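Long-range contacts in cytosolic malate dehydrogenase (Trichomonas vaginalis, PDB 4UUO), which probably catalyses the NAD-dependent interconversion of malate and oxaloacetate: residues 177-182 against 194-199; 280-285 against 318-323. All coordinates share one frame; numbering follows the deposited sequence.

Interaction 1 (177-182 against 194-199); sequences HKVCIW and THATVD
His177 and Asp199 meet almost at a right angle, the imidazole and carboxylate planes turned 51° against each other. NE2 of His177 donates to Asp199 OD2 at 2.8 Å, with the oxygen lying in the ring plane; seen from the aspartate, the nitrogen stands above the carboxylate plane. The other carboxylate oxygen, OD1, is bonded to Thr204, so both carboxylate oxygens are engaged. Asp199 may in turn favour a protonated His177. At the ring edge, Thr197 OG1 lies in plane, 3.3 Å from His177 CD2, placed there by a chi1 of 62° that sets it between its own backbone N and carbonyl carbon. Beneath these side chains the backbones form an antiparallel hydrogen-bonded pair, His177 N to Thr197 O at 3.0 Å and Thr197 N to His177 O at 3.1 Å, which joins strands 176-182 and 197-198 in an antiparallel sheet of the C-terminal domain. The pairing ends at Lys178, whose left-handed backbone conformation interrupts its strand; Lys178 CB rests 3.2 Å from His195 O, and the extended chain continues past that carbonyl. Val179 CG1 touches Ala196 CB at 3.9 Å, while the valine side chain also packs on helix 155-169.

Interaction 2 (280-285 against 318-323); sequences QGTIFS and ELIGEK
Thr282 and Leu319 are at the centre of an apolar contact between the residues leading into strand 283-290 and helix 306-329. The methyl CG2 of Thr282 does most of the touching: it lies 3.9 Å from Leu319 CB, 3.8 Å from Ile320 CG1 and 3.8 Å from Lys323 CD, so one methyl meets two adjacent residues and a third one turn beyond Leu319. The threonine crosses Ile320 and Lys323 at about a right angle and Leu319 more obliquely. Leu319 CD1 reaches past Thr282 to strand residue Phe284, 3.5 Å from its CD2, and also lies near the backbone carbonyl of Ile283, whose oxygen is bonded to Asn132.

The polar component is a single hydrogen bond, from Lys323 NZ to Gly281 O at 3.0 Å. A chi1 of 80° sets Lys323 CG between its backbone N and carbonyl carbon, and the chain then runs extended to the glycine. The ammonium approaches well above the carbonyl plane, with a C=O...N angle of 109°. Gly281 itself has a positive phi of 110°, in the loop that leads into the strand.

Within the C-terminal domain the contact packs next to the probable active site, the Leu319 side chain about 7 Å from that of His185, the predicted proton acceptor. Strand 283-290 pairs with strand 264-269, and helix 131-139 borders both partners, with Asn132 touching Leu319 and Leu136 touching Ile283 and Lys323.

In the fold
From the N terminus, the chain passes through the parallel NAD-binding sheet and helix 155-169 before reaching 177-182. Interaction 1 then closes a short excursion that carries His185, the predicted proton acceptor, and strand 190-192. The chain continues through helices 213-235 and 240-256 and strand 264-269 to 280-285, and interaction 2 closes the longer loop through strands 283-290 and 296-298 into helix 306-329. The two loops follow in series, neither nested nor crossed. Their centres lie about 24 Å apart, yet 177-182 and 280-285 touch: Ser285 OG probably bonds Ile181 O, and Trp182 packs on Phe284, tying one antiparallel sheet of the C-terminal domain to the other.

Interaction 1 (177-182 against 194-199)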
loop_
_atom_site.group_PDB
_atom_site.type_symbol
_atom_site.label_atom_id
_atom_site.label_comp_id
_atom_site.label_asym_id
_atom_site.label_seq_id
_atom_site.Cartn_x
_atom_site.Cartn_y
_atom_site.Cartn_z
ATOM N N HIS A 177 14.978 15.766 -13.180
ATOM C CA HIS A 177 14.421 16.988 -12.603
ATOM C C HIS A 177 13.636 17.808 -13.625
ATOM O O HIS A 177 13.774 17.610 -14.831
ATOM C CB HIS A 177 15.532 17.862 -12.001
ATOM C CG HIS A 177 16.628 17.085 -11.337
ATOM N ND1 HIS A 177 16.495 16.530 -10.084
ATOM C CD2 HIS A 177 17.879 16.777 -11.756
ATOM C CE1 HIS A 177 17.615 15.907 -9.759
ATOM N NE2 HIS A 177 18.471 16.042 -10.756
ATOM N N LYS A 178 12.807 18.716 -13.116
ATOM C CA LYS A 178 12.158 19.756 -13.915
ATOM C C LYS A 178 11.271 19.248 -15.060
ATOM O O LYS A 178 11.258 19.823 -16.155
ATOM C CB LYS A 178 13.218 20.710 -14.475
ATOM C CG LYS A 178 13.992 21.468 -13.406
ATOM C CD LYS A 178 15.105 22.305 -14.012
ATOM C CE LYS A 178 16.037 22.844 -12.940
ATOM N NZ LYS A 178 17.172 23.612 -13.530
ATOM N N VAL A 179 10.523 18.180 -14.804
ATOM C CA VAL A 179 9.464 17.778 -15.719
ATOM C C VAL A 179 8.178 18.420 -15.229
ATOM O O VAL A 179 8.115 18.889 -14.090
ATOM C CB VAL A 179 9.292 16.242 -15.802
ATOM C CG1 VAL A 179 10.616 15.567 -16.146
ATOM C CG2 VAL A 179 8.723 15.694 -14.506
ATOM N N CYS A 180 7.156 18.457 -16.080
ATOM C CA CYS A 180 5.861 18.965 -15.651
ATOM C C CYS A 180 4.739 18.567 -16.595
ATOM O O CYS A 180 4.953 18.336 -17.785
ATOM C CB CYS A 180 5.889 20.492 -15.510
ATOM S SG CYS A 180 6.267 21.398 -17.036
ATOM N N ILE A 181 3.539 18.482 -16.034
ATOM C CA ILE A 181 2.328 18.320 -16.813
ATOM C C ILE A 181 1.574 19.657 -16.834
ATOM O O ILE A 181 1.421 20.300 -15.791
ATOM C CB ILE A 181 1.432 17.196 -16.233
ATOM C CG1 ILE A 181 2.099 15.822 -16.401
ATOM C CG2 ILE A 181 0.050 17.217 -16.877
ATOM C CD1 ILE A 181 2.175 15.322 -17.847
ATOM N N TRP A 182 1.136 20.081 -18.022
ATOM C CA TRP A 182 0.299 21.277 -18.167
ATOM C C TRP A 182 -1.172 20.929 -18.414
ATOM O O TRP A 182 -1.480 19.924 -19.059
ATOM C CB TRP A 182 0.773 22.156 -19.329
ATOM C CG TRP A 182 2.168 22.700 -19.251
ATOM C CD1 TRP A 182 3.316 22.067 -19.636
ATOM C CD2 TRP A 182 2.561 24.009 -18.813
ATOM N NE1 TRP A 182 4.399 22.889 -19.444
ATOM C CE2 TRP A 182 3.965 24.084 -18.941
ATOM C CE3 TRP A 182 1.867 25.114 -18.316
ATOM C CZ2 TRP A 182 4.686 25.229 -18.592
ATOM C CZ3 TRP A 182 2.587 26.249 -17.970
ATOM C CH2 TRP A 182 3.981 26.297 -18.114
ATOM N N THR A 194 11.036 19.924 -21.979
ATOM C CA THR A 194 11.968 20.871 -22.587
ATOM C C THR A 194 12.767 21.642 -21.542
ATOM O O THR A 194 13.662 22.414 -21.876
ATOM C CB THR A 194 11.230 21.858 -23.493
ATOM O OG1 THR A 194 10.358 22.674 -22.702
ATOM C CG2 THR A 194 10.408 21.100 -24.518
ATOM N N HIS A 195 12.440 21.422 -20.275
ATOM C CA HIS A 195 13.171 22.032 -19.173
ATOM C C HIS A 195 13.825 20.957 -18.318
ATOM O O HIS A 195 14.489 21.257 -17.327
ATOM C CB HIS A 195 12.243 22.882 -18.307
ATOM C CG HIS A 195 11.059 23.427 -19.042
ATOM N ND1 HIS A 195 11.114 24.584 -19.790
ATOM C CD2 HIS A 195 9.787 22.975 -19.139
ATOM C CE1 HIS A 195 9.927 24.819 -20.317
ATOM N NE2 HIS A 195 9.103 23.857 -19.937
ATOM N N ALA A 196 13.628 19.702 -18.711
ATOM C CA ALA A 196 14.056 18.564 -17.906
ATOM C C ALA A 196 15.567 18.326 -17.966
ATOM O O ALA A 196 16.215 18.580 -18.989
ATOM C CB ALA A 196 13.309 17.314 -18.340
ATOM N N THR A 197 16.113 17.841 -16.853
ATOM C CA THR A 197 17.537 17.528 -16.737
ATOM C C THR A 197 17.742 16.126 -16.153
ATOM O O THR A 197 16.816 15.541 -15.592
ATOM C CB THR A 197 18.279 18.561 -15.856
ATOM O OG1 THR A 197 17.752 18.533 -14.523
ATOM C CG2 THR A 197 18.120 19.960 -16.426
ATOM N N VAL A 198 18.953 15.593 -16.298
ATOM C CA VAL A 198 19.290 14.269 -15.779
ATOM C C VAL A 198 20.748 14.222 -15.323
ATOM O O VAL A 198 21.649 14.653 -16.041
ATOM C CB VAL A 198 19.030 13.158 -16.833
ATOM C CG1 VAL A 198 19.669 13.507 -18.164
ATOM C CG2 VAL A 198 19.517 11.797 -16.330
ATOM N N ASP A 199 20.976 13.708 -14.118
ATOM C CA ASP A 199 22.321 13.654 -13.553
ATOM C C ASP A 199 23.104 12.457 -14.083
ATOM O O ASP A 199 22.667 11.314 -13.951
ATOM C CB ASP A 199 22.253 13.604 -12.024
ATOM C CG ASP A 199 21.599 14.840 -11.426
ATOM O OD1 ASP A 199 21.805 15.951 -11.963
ATOM O OD2 ASP A 199 20.878 14.700 -10.417
#

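Interaction 2 (280-285 against 318-323)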
loop_
_atom_site.group_PDB
_atom_site.type_symbol
_atom_site.label_atom_id
_atom_site.label_comp_id
_atom_site.label_asym_id
_atom_site.label_seq_id
_atom_site.Cartn_x
_atom_site.Cartn_y
_atom_site.Cartn_z
ATOM N N GLN A 280 -7.776 32.879 -16.622
ATOM C CA GLN A 280 -8.321 32.541 -15.316
ATOM C C GLN A 280 -9.705 31.920 -15.490
ATOM O O GLN A 280 -10.353 32.121 -16.514
ATOM C CB GLN A 280 -8.388 33.789 -14.425
ATOM C CG GLN A 280 -8.649 33.503 -12.947
ATOM C CD GLN A 280 -8.645 34.758 -12.090
ATOM O OE1 GLN A 280 -8.561 35.876 -12.602
ATOM N NE2 GLN A 280 -8.736 34.575 -10.774
ATOM N N GLY A 281 -10.151 31.147 -14.507
ATOM C CA GLY A 281 -11.479 30.568 -14.571
ATOM C C GLY A 281 -11.523 29.066 -14.773
ATOM O O GLY A 281 -12.607 28.491 -14.899
ATOM N N THR A 282 -10.353 28.432 -14.824
ATOM C CA THR A 282 -10.279 26.973 -14.824
ATOM C C THR A 282 -9.253 26.490 -13.804
ATOM O O THR A 282 -8.448 27.274 -13.294
ATOM C CB THR A 282 -9.910 26.399 -16.216
ATOM O OG1 THR A 282 -8.616 26.872 -16.610
ATOM C CG2 THR A 282 -10.947 26.782 -17.271
ATOM N N ILE A 283 -9.294 25.195 -13.506
ATOM C CA ILE A 283 -8.255 24.555 -12.708
ATOM C C ILE A 283 -7.199 23.991 -13.663
ATOM O O ILE A 283 -7.424 22.975 -14.324
ATOM C CB ILE A 283 -8.831 23.442 -11.808
ATOM C CG1 ILE A 283 -10.028 23.973 -11.017
ATOM C CG2 ILE A 283 -7.771 22.910 -10.862
ATOM C CD1 ILE A 283 -9.697 25.171 -10.156
ATOM N N PHE A 284 -6.056 24.670 -13.737
ATOM C CA PHE A 284 -5.034 24.404 -14.749
ATOM C C PHE A 284 -3.745 23.882 -14.114
ATOM O O PHE A 284 -3.309 24.387 -13.079
ATOM C CB PHE A 284 -4.754 25.685 -15.547
ATOM C CG PHE A 284 -4.112 25.452 -16.890
ATOM C CD1 PHE A 284 -2.736 25.370 -17.012
ATOM C CD2 PHE A 284 -4.890 25.341 -18.033
ATOM C CE1 PHE A 284 -2.151 25.167 -18.249
ATOM C CE2 PHE A 284 -4.312 25.137 -19.272
ATOM C CZ PHE A 284 -2.942 25.048 -19.381
ATOM N N SER A 285 -3.132 22.877 -14.734
ATOM C CA SER A 285 -1.901 22.302 -14.204
ATOM C C SER A 285 -0.686 23.114 -14.642
ATOM O O SER A 285 -0.520 23.394 -15.827
ATOM C CB SER A 285 -1.752 20.840 -14.642
ATOM O OG SER A 285 -0.616 20.230 -14.043
ATOM N N GLU A 318 -10.147 22.599 -23.742
ATOM C CA GLU A 318 -10.896 21.477 -23.189
ATOM C C GLU A 318 -11.441 21.803 -21.807
ATOM O O GLU A 318 -12.572 21.445 -21.478
ATOM C CB GLU A 318 -10.028 20.222 -23.115
ATOM C CG GLU A 318 -10.731 19.051 -22.440
ATOM C CD GLU A 318 -9.889 17.790 -22.391
ATOM O OE1 GLU A 318 -9.953 17.004 -23.358
ATOM O OE2 GLU A 318 -9.167 17.581 -21.389
ATOM N N LEU A 319 -10.626 22.478 -21.000
ATOM C CA LEU A 319 -11.021 22.860 -19.653
ATOM C C LEU A 319 -12.192 23.833 -19.678
ATOM O O LEU A 319 -13.192 23.631 -18.988
ATOM C CB LEU A 319 -9.837 23.475 -18.913
ATOM C CG LEU A 319 -8.793 22.452 -18.474
ATOM C CD1 LEU A 319 -7.567 23.140 -17.898
ATOM C CD2 LEU A 319 -9.410 21.518 -17.458
ATOM N N ILE A 320 -12.058 24.883 -20.486
ATOM C CA ILE A 320 -13.104 25.889 -20.641
ATOM C C ILE A 320 -14.373 25.276 -21.239
ATOM O O ILE A 320 -15.490 25.647 -20.876
ATOM C CB ILE A 320 -12.631 27.055 -21.537
ATOM C CG1 ILE A 320 -11.451 27.780 -20.894
ATOM C CG2 ILE A 320 -13.758 28.033 -21.787
ATOM C CD1 ILE A 320 -10.869 28.886 -21.757
ATOM N N GLY A 321 -14.196 24.333 -22.156
ATOM C CA GLY A 321 -15.328 23.686 -22.791
ATOM C C GLY A 321 -16.061 22.776 -21.827
ATOM O O GLY A 321 -17.293 22.714 -21.830
ATOM N N GLU A 322 -15.293 22.073 -20.998
ATOM C CA GLU A 322 -15.839 21.129 -20.029
ATOM C C GLU A 322 -16.569 21.859 -18.904
ATOM O O GLU A 322 -17.610 21.398 -18.433
ATOM C CB GLU A 322 -14.719 20.246 -19.459
ATOM C CG GLU A 322 -15.199 19.019 -18.701
ATOM C CD GLU A 322 -14.088 18.001 -18.450
ATOM O OE1 GLU A 322 -13.235 18.244 -17.569
ATOM O OE2 GLU A 322 -14.075 16.951 -19.129
ATOM N N LYS A 323 -16.028 22.997 -18.477
ATOM C CA LYS A 323 -16.649 23.765 -17.401
ATOM C C LYS A 323 -17.943 24.407 -17.897
ATOM O O LYS A 323 -18.874 24.630 -17.129
ATOM C CB LYS A 323 -15.692 24.834 -16.859
ATOM C CG LYS A 323 -15.615 26.081 -17.706
ATOM C CD LYS A 323 -14.765 27.171 -17.077
ATOM C CE LYS A 323 -14.807 28.426 -17.944
ATOM N NZ LYS A 323 -13.976 29.539 -17.407
#